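PDB 2NXW: indole-3-pyruvate decarboxylase from Azospirillum brasilense, which decarboxylates indole-3-pyruvate to indole-3-acetaldehyde and CO2 on the auxin biosynthesis pathway, using thiamine diphosphate and a metal ion. Local coordinates for residues F145-D156 with R177-M187. Numbering follows the deposited sequence.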
ATOM      1  N   PHE A 145      16.385  -1.415   0.471  1.00 13.65           N
ATOM      2  CA  PHE A 145      17.022  -2.491  -0.271  1.00 14.05           C
ATOM      3  C   PHE A 145      16.215  -3.778  -0.343  1.00 13.58           C
ATOM      4  O   PHE A 145      16.346  -4.535  -1.298  1.00 14.47           O
ATOM      5  CB  PHE A 145      18.445  -2.747   0.242  1.00 14.63           C
ATOM      6  CG  PHE A 145      19.471  -1.850  -0.406  1.00 15.35           C
ATOM      7  CD1 PHE A 145      19.756  -0.587   0.119  1.00 14.89           C
ATOM      8  CD2 PHE A 145      20.070  -2.229  -1.601  1.00 14.99           C
ATOM      9  CE1 PHE A 145      20.624   0.289  -0.547  1.00 16.20           C
ATOM     10  CE2 PHE A 145      20.939  -1.360  -2.279  1.00 16.81           C
ATOM     11  CZ  PHE A 145      21.213  -0.099  -1.747  1.00 15.68           C
ATOM     12  N   LYS A 146      15.358  -4.007   0.648  1.00 14.83           N
ATOM     13  CA  LYS A 146      14.530  -5.204   0.645  1.00 16.11           C
ATOM     14  C   LYS A 146      13.578  -5.176  -0.548  1.00 16.14           C
ATOM     15  O   LYS A 146      13.111  -6.218  -1.001  1.00 18.09           O
ATOM     16  CB  LYS A 146      13.720  -5.302   1.942  1.00 18.42           C
ATOM     17  N   GLU A 147      13.299  -3.980  -1.061  1.00 17.09           N
ATOM     18  CA  GLU A 147      12.396  -3.825  -2.200  1.00 17.55           C
ATOM     19  C   GLU A 147      13.046  -4.156  -3.544  1.00 16.30           C
ATOM     20  O   GLU A 147      12.351  -4.407  -4.525  1.00 17.89           O
ATOM     21  CB  GLU A 147      11.862  -2.386  -2.267  1.00 19.23           C
ATOM     22  CG  GLU A 147      11.001  -1.951  -1.090  1.00 23.17           C
ATOM     23  CD  GLU A 147       9.694  -2.713  -1.005  1.00 27.13           C
ATOM     24  OE1 GLU A 147       9.069  -2.953  -2.063  1.00 28.06           O
ATOM     25  OE2 GLU A 147       9.283  -3.056   0.123  1.00 29.59           O
ATOM     26  N   ILE A 148      14.377  -4.162  -3.591  1.00 15.54           N
ATOM     27  CA  ILE A 148      15.083  -4.417  -4.842  1.00 15.23           C
ATOM     28  C   ILE A 148      16.079  -5.570  -4.813  1.00 14.14           C
ATOM     29  O   ILE A 148      17.004  -5.632  -5.631  1.00 14.91           O
ATOM     30  CB  ILE A 148      15.800  -3.136  -5.310  1.00 14.91           C
ATOM     31  CG1 ILE A 148      16.738  -2.631  -4.211  1.00 14.94           C
ATOM     32  CG2 ILE A 148      14.764  -2.070  -5.656  1.00 15.89           C
ATOM     33  CD1 ILE A 148      17.517  -1.372  -4.589  1.00 14.80           C
ATOM     34  N   THR A 149      15.885  -6.489  -3.870  1.00 14.01           N
ATOM     35  CA  THR A 149      16.749  -7.662  -3.743  1.00 14.30           C
ATOM     36  C   THR A 149      15.896  -8.870  -3.381  1.00 15.45           C
ATOM     37  O   THR A 149      14.788  -8.711  -2.862  1.00 16.73           O
ATOM     38  CB  THR A 149      17.829  -7.475  -2.647  1.00 13.25           C
ATOM     39  OG1 THR A 149      17.203  -7.112  -1.409  1.00 13.69           O
ATOM     40  CG2 THR A 149      18.820  -6.392  -3.045  1.00 13.30           C
ATOM     41  N   VAL A 150      16.405 -10.073  -3.653  1.00 15.99           N
ATOM     42  CA  VAL A 150      15.654 -11.293  -3.349  1.00 16.77           C
ATOM     43  C   VAL A 150      15.909 -11.864  -1.964  1.00 16.72           C
ATOM     44  O   VAL A 150      15.169 -12.731  -1.508  1.00 18.67           O
ATOM     45  CB  VAL A 150      15.902 -12.404  -4.401  1.00 17.06           C
ATOM     46  CG1 VAL A 150      15.357 -11.948  -5.729  1.00 21.71           C
ATOM     47  CG2 VAL A 150      17.380 -12.756  -4.499  1.00 17.94           C
ATOM     48  N   ALA A 151      16.950 -11.387  -1.299  1.00 15.85           N
ATOM     49  CA  ALA A 151      17.276 -11.845   0.041  1.00 15.52           C
ATOM     50  C   ALA A 151      18.170 -10.804   0.680  1.00 15.16           C
ATOM     51  O   ALA A 151      18.914 -10.108  -0.020  1.00 14.74           O
ATOM     52  CB  ALA A 151      17.989 -13.194  -0.017  1.00 17.58           C
ATOM     53  N   GLN A 152      18.104 -10.707   2.002  1.00 16.06           N
ATOM     54  CA  GLN A 152      18.904  -9.746   2.739  1.00 16.98           C
ATOM     55  C   GLN A 152      19.344 -10.334   4.066  1.00 16.96           C
ATOM     56  O   GLN A 152      18.702 -11.241   4.601  1.00 19.01           O
ATOM     57  CB  GLN A 152      18.095  -8.488   3.074  1.00 16.19           C
ATOM     58  CG  GLN A 152      17.272  -7.859   1.957  1.00 16.09           C
ATOM     59  CD  GLN A 152      15.981  -8.606   1.688  1.00 16.57           C
ATOM     60  OE1 GLN A 152      15.301  -9.059   2.623  1.00 17.67           O
ATOM     61  NE2 GLN A 152      15.622  -8.728   0.414  1.00 15.31           N
ATOM     62  N   ALA A 153      20.435  -9.802   4.604  1.00 16.49           N
ATOM     63  CA  ALA A 153      20.885 -10.224   5.915  1.00 16.44           C
ATOM     64  C   ALA A 153      21.743  -9.150   6.546  1.00 16.89           C
ATOM     65  O   ALA A 153      22.511  -8.471   5.867  1.00 16.03           O
ATOM     66  CB  ALA A 153      21.672 -11.537   5.832  1.00 18.33           C
ATOM     67  N   ARG A 154      21.569  -8.967   7.850  1.00 18.26           N
ATOM     68  CA  ARG A 154      22.393  -8.047   8.606  1.00 17.99           C
ATOM     69  C   ARG A 154      23.311  -9.004   9.358  1.00 19.03           C
ATOM     70  O   ARG A 154      22.846  -9.803  10.170  1.00 19.76           O
ATOM     71  CB  ARG A 154      21.564  -7.226   9.597  1.00 21.24           C
ATOM     72  CG  ARG A 154      22.447  -6.388  10.504  1.00 23.77           C
ATOM     73  CD  ARG A 154      21.667  -5.509  11.467  1.00 28.54           C
ATOM     74  NE  ARG A 154      22.585  -4.850  12.392  1.00 31.95           N
ATOM     75  CZ  ARG A 154      22.238  -3.906  13.258  1.00 35.05           C
ATOM     76  NH1 ARG A 154      20.976  -3.498  13.326  1.00 37.55           N
ATOM     77  NH2 ARG A 154      23.157  -3.368  14.056  1.00 35.98           N
ATOM     78  N   LEU A 155      24.606  -8.941   9.074  1.00 18.13           N
ATOM     79  CA  LEU A 155      25.563  -9.833   9.709  1.00 18.08           C
ATOM     80  C   LEU A 155      26.050  -9.246  11.033  1.00 17.77           C
ATOM     81  O   LEU A 155      27.213  -8.853  11.172  1.00 20.05           O
ATOM     82  CB  LEU A 155      26.729 -10.089   8.752  1.00 17.39           C
ATOM     83  CG  LEU A 155      26.311 -10.590   7.361  1.00 17.12           C
ATOM     84  CD1 LEU A 155      27.547 -10.834   6.505  1.00 17.99           C
ATOM     85  CD2 LEU A 155      25.498 -11.869   7.495  1.00 18.63           C
ATOM     86  N   ASP A 156      25.146  -9.213  12.007  1.00 20.65           N
ATOM     87  CA  ASP A 156      25.448  -8.658  13.321  1.00 21.13           C
ATOM     88  C   ASP A 156      25.652  -9.708  14.414  1.00 22.43           C
ATOM     89  O   ASP A 156      25.749  -9.371  15.596  1.00 22.37           O
ATOM     90  CB  ASP A 156      24.334  -7.700  13.753  1.00 23.07           C
ATOM     91  CG  ASP A 156      22.967  -8.357  13.766  1.00 24.46           C
ATOM     92  OD1 ASP A 156      22.885  -9.603  13.718  1.00 25.02           O
ATOM     93  OD2 ASP A 156      21.964  -7.618  13.837  1.00 27.09           O
ATOM     94  N   ARG A 177      19.208 -12.890  -8.950  1.00 14.24           N
ATOM     95  CA  ARG A 177      18.798 -11.523  -8.629  1.00 14.65           C
ATOM     96  C   ARG A 177      19.741 -11.000  -7.554  1.00 13.47           C
ATOM     97  O   ARG A 177      20.379 -11.770  -6.842  1.00 13.44           O
ATOM     98  CB  ARG A 177      17.392 -11.492  -8.048  1.00 16.53           C
ATOM     99  CG  ARG A 177      16.322 -12.206  -8.837  1.00 21.14           C
ATOM    100  CD  ARG A 177      15.500 -11.233  -9.641  1.00 17.57           C
ATOM    101  NE  ARG A 177      14.251 -11.836 -10.098  1.00 18.46           N
ATOM    102  CZ  ARG A 177      13.510 -11.341 -11.080  1.00 17.35           C
ATOM    103  NH1 ARG A 177      13.897 -10.237 -11.706  1.00 18.44           N
ATOM    104  NH2 ARG A 177      12.391 -11.949 -11.451  1.00 15.24           N
ATOM    105  N   PRO A 178      19.824  -9.680  -7.401  1.00 12.05           N
ATOM    106  CA  PRO A 178      20.701  -9.075  -6.396  1.00 12.03           C
ATOM    107  C   PRO A 178      20.274  -9.414  -4.973  1.00 12.28           C
ATOM    108  O   PRO A 178      19.100  -9.704  -4.720  1.00 12.23           O
ATOM    109  CB  PRO A 178      20.555  -7.572  -6.652  1.00 13.96           C
ATOM    110  CG  PRO A 178      20.126  -7.484  -8.052  1.00 15.75           C
ATOM    111  CD  PRO A 178      19.201  -8.650  -8.247  1.00 13.17           C
ATOM    112  N   VAL A 179      21.239  -9.353  -4.059  1.00 11.79           N
ATOM    113  CA  VAL A 179      20.995  -9.594  -2.640  1.00 13.16           C
ATOM    114  C   VAL A 179      21.711  -8.501  -1.854  1.00 13.77           C
ATOM    115  O   VAL A 179      22.596  -7.807  -2.382  1.00 13.71           O
ATOM    116  CB  VAL A 179      21.487 -10.988  -2.188  1.00 12.06           C
ATOM    117  CG1 VAL A 179      20.617 -12.065  -2.811  1.00 13.22           C
ATOM    118  CG2 VAL A 179      22.960 -11.185  -2.566  1.00 14.23           C
ATOM    119  N   TYR A 180      21.337  -8.357  -0.585  1.00 13.60           N
ATOM    120  CA  TYR A 180      21.872  -7.317   0.275  1.00 13.15           C
ATOM    121  C   TYR A 180      22.466  -7.829   1.589  1.00 14.09           C
ATOM    122  O   TYR A 180      21.812  -8.565   2.325  1.00 15.52           O
ATOM    123  CB  TYR A 180      20.735  -6.330   0.584  1.00 14.25           C
ATOM    124  CG  TYR A 180      21.106  -5.193   1.506  1.00 13.84           C
ATOM    125  CD1 TYR A 180      21.976  -4.195   1.089  1.00 15.33           C
ATOM    126  CD2 TYR A 180      20.566  -5.106   2.798  1.00 14.98           C
ATOM    127  CE1 TYR A 180      22.307  -3.138   1.919  1.00 16.40           C
ATOM    128  CE2 TYR A 180      20.892  -4.051   3.638  1.00 15.81           C
ATOM    129  CZ  TYR A 180      21.764  -3.070   3.196  1.00 16.50           C
ATOM    130  OH  TYR A 180      22.108  -2.038   4.039  1.00 17.77           O
ATOM    131  N   LEU A 181      23.705  -7.432   1.870  1.00 14.23           N
ATOM    132  CA  LEU A 181      24.380  -7.815   3.106  1.00 14.57           C
ATOM    133  C   LEU A 181      24.836  -6.540   3.792  1.00 15.46           C
ATOM    134  O   LEU A 181      25.540  -5.727   3.199  1.00 16.86           O
ATOM    135  CB  LEU A 181      25.595  -8.708   2.821  1.00 15.62           C
ATOM    136  CG  LEU A 181      25.264 -10.100   2.276  1.00 15.99           C
ATOM    137  CD1 LEU A 181      26.551 -10.834   1.886  1.00 17.27           C
ATOM    138  CD2 LEU A 181      24.495 -10.895   3.341  1.00 16.70           C
ATOM    139  N   GLU A 182      24.428  -6.370   5.047  1.00 15.80           N
ATOM    140  CA  GLU A 182      24.769  -5.194   5.835  1.00 16.14           C
ATOM    141  C   GLU A 182      25.721  -5.673   6.931  1.00 17.45           C
ATOM    142  O   GLU A 182      25.393  -6.594   7.680  1.00 18.70           O
ATOM    143  CB  GLU A 182      23.467  -4.624   6.415  1.00 19.30           C
ATOM    144  CG  GLU A 182      23.555  -3.293   7.107  1.00 22.85           C
ATOM    145  CD  GLU A 182      22.175  -2.779   7.468  1.00 21.41           C
ATOM    146  OE1 GLU A 182      21.457  -2.290   6.565  1.00 21.63           O
ATOM    147  OE2 GLU A 182      21.798  -2.881   8.653  1.00 26.11           O
ATOM    148  N   ILE A 183      26.898  -5.065   7.016  1.00 16.34           N
ATOM    149  CA  ILE A 183      27.896  -5.479   8.000  1.00 17.75           C
ATOM    150  C   ILE A 183      28.301  -4.378   8.982  1.00 18.50           C
ATOM    151  O   ILE A 183      29.004  -3.437   8.613  1.00 17.89           O
ATOM    152  CB  ILE A 183      29.187  -5.982   7.300  1.00 17.45           C
ATOM    153  CG1 ILE A 183      28.838  -7.035   6.242  1.00 19.85           C
ATOM    154  CG2 ILE A 183      30.144  -6.572   8.334  1.00 19.23           C
ATOM    155  CD1 ILE A 183      30.044  -7.568   5.483  1.00 21.40           C
ATOM    156  N   PRO A 184      27.847  -4.474  10.249  1.00 18.06           N
ATOM    157  CA  PRO A 184      28.200  -3.469  11.260  1.00 18.59           C
ATOM    158  C   PRO A 184      29.736  -3.409  11.288  1.00 19.43           C
ATOM    159  O   PRO A 184      30.397  -4.445  11.250  1.00 18.80           O
ATOM    160  CB  PRO A 184      27.612  -4.059  12.541  1.00 18.75           C
ATOM    161  CG  PRO A 184      26.392  -4.788  12.043  1.00 18.28           C
ATOM    162  CD  PRO A 184      26.907  -5.474  10.792  1.00 18.33           C
ATOM    163  N   ARG A 185      30.318  -2.221  11.373  1.00 18.94           N
ATOM    164  CA  ARG A 185      31.774  -2.155  11.326  1.00 20.64           C
ATOM    165  C   ARG A 185      32.542  -2.904  12.413  1.00 21.04           C
ATOM    166  O   ARG A 185      33.683  -3.302  12.182  1.00 22.29           O
ATOM    167  CB  ARG A 185      32.248  -0.702  11.249  1.00 23.16           C
ATOM    168  CG  ARG A 185      31.795   0.202  12.357  1.00 24.43           C
ATOM    169  CD  ARG A 185      32.504   1.529  12.206  1.00 27.98           C
ATOM    170  NE  ARG A 185      31.920   2.573  13.033  1.00 30.98           N
ATOM    171  CZ  ARG A 185      32.275   3.851  12.974  1.00 31.68           C
ATOM    172  NH1 ARG A 185      33.218   4.237  12.124  1.00 32.59           N
ATOM    173  NH2 ARG A 185      31.680   4.741  13.755  1.00 32.71           N
ATOM    174  N   ASN A 186      31.932  -3.114  13.576  1.00 21.42           N
ATOM    175  CA  ASN A 186      32.622  -3.836  14.649  1.00 21.47           C
ATOM    176  C   ASN A 186      32.573  -5.354  14.449  1.00 21.83           C
ATOM    177  O   ASN A 186      33.171  -6.111  15.223  1.00 21.78           O
ATOM    178  CB  ASN A 186      32.036  -3.460  16.024  1.00 20.81           C
ATOM    179  CG  ASN A 186      30.593  -3.908  16.196  1.00 22.14           C
ATOM    180  OD1 ASN A 186      29.778  -3.789  15.278  1.00 21.93           O
ATOM    181  ND2 ASN A 186      30.263  -4.410  17.388  1.00 22.64           N
ATOM    182  N   MET A 187      31.873  -5.798  13.408  1.00 20.70           N
ATOM    183  CA  MET A 187      31.762  -7.222  13.111  1.00 20.52           C
ATOM    184  C   MET A 187      32.702  -7.663  11.994  1.00 19.61           C
ATOM    185  O   MET A 187      32.927  -8.855  11.793  1.00 19.45           O
ATOM    186  CB  MET A 187      30.323  -7.580  12.734  1.00 21.29           C
ATOM    187  CG  MET A 187      29.331  -7.502  13.890  1.00 23.61           C
ATOM    188  SD  MET A 187      29.749  -8.692  15.193  1.00 27.56           S
ATOM    189  CE  MET A 187      28.781  -8.055  16.580  1.00 27.90           C
TER
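Strands 152-154 and 179-184 run parallel, their axes 4° apart, and are laced by alternating backbone bonds: Tyr180 N to Ala151 O, Ala153 N to Tyr180 O, Glu182 N to Ala153 O and Leu155 N to Glu182 O; Val150 N to Pro178 O continues the pairing toward the N-terminal side. With helix 161-175 between them they form the last beta-alpha-beta unit of the N-terminal, thiamine-diphosphate-binding domain. Strand 152-154 borders the six-stranded parallel sheet within this chain, and strand 179-184 is hydrogen-bonded on its other side to strand 113-119. Ala151, Ala153 and Val179 lean on helix 161-175; on the face of Ala153 and Leu181, Leu181 CD2 lies 3.8 Å from Ala153 CB. Leu155 CD1 meets Ile183 CG1 at 4.0 Å. Tyr180, Gln152, Arg154 and Glu182 occupy the other face. The first torsion of Tyr180 (178°) turns CG away from the backbone N and carries the ring against Phe145, nearly parallel to its ring but slid aside, so the two barely overlap, planes at 12° and centroids 4.8 Å apart; Phe145 CB sits over the tyrosine face in a CH-pi contact, 3.9 Å from its centroid. Gln152 CB abuts the edge of the same ring. Tyr180 OH, 2.6 Å from Glu182 OE1, gives its hydrogen to that oxygen's anti lone pair and also meets Gln141 NE2. A leucine here would probably leave Glu182 OE1 without this donor and Phe145 CB without the ring face beneath it. Gln152 bends at its second torsion, bringing NE2 to Thr149 OG1, while its OE1 hydrogen-bonds to Lys160 of a neighbouring subunit. Farther along, the extended Arg154 chain lays CD 3.9 Å from Glu182 OE2, and Pro184 CG touches the guanidinium edge, 3.8 Å from Arg154 NE.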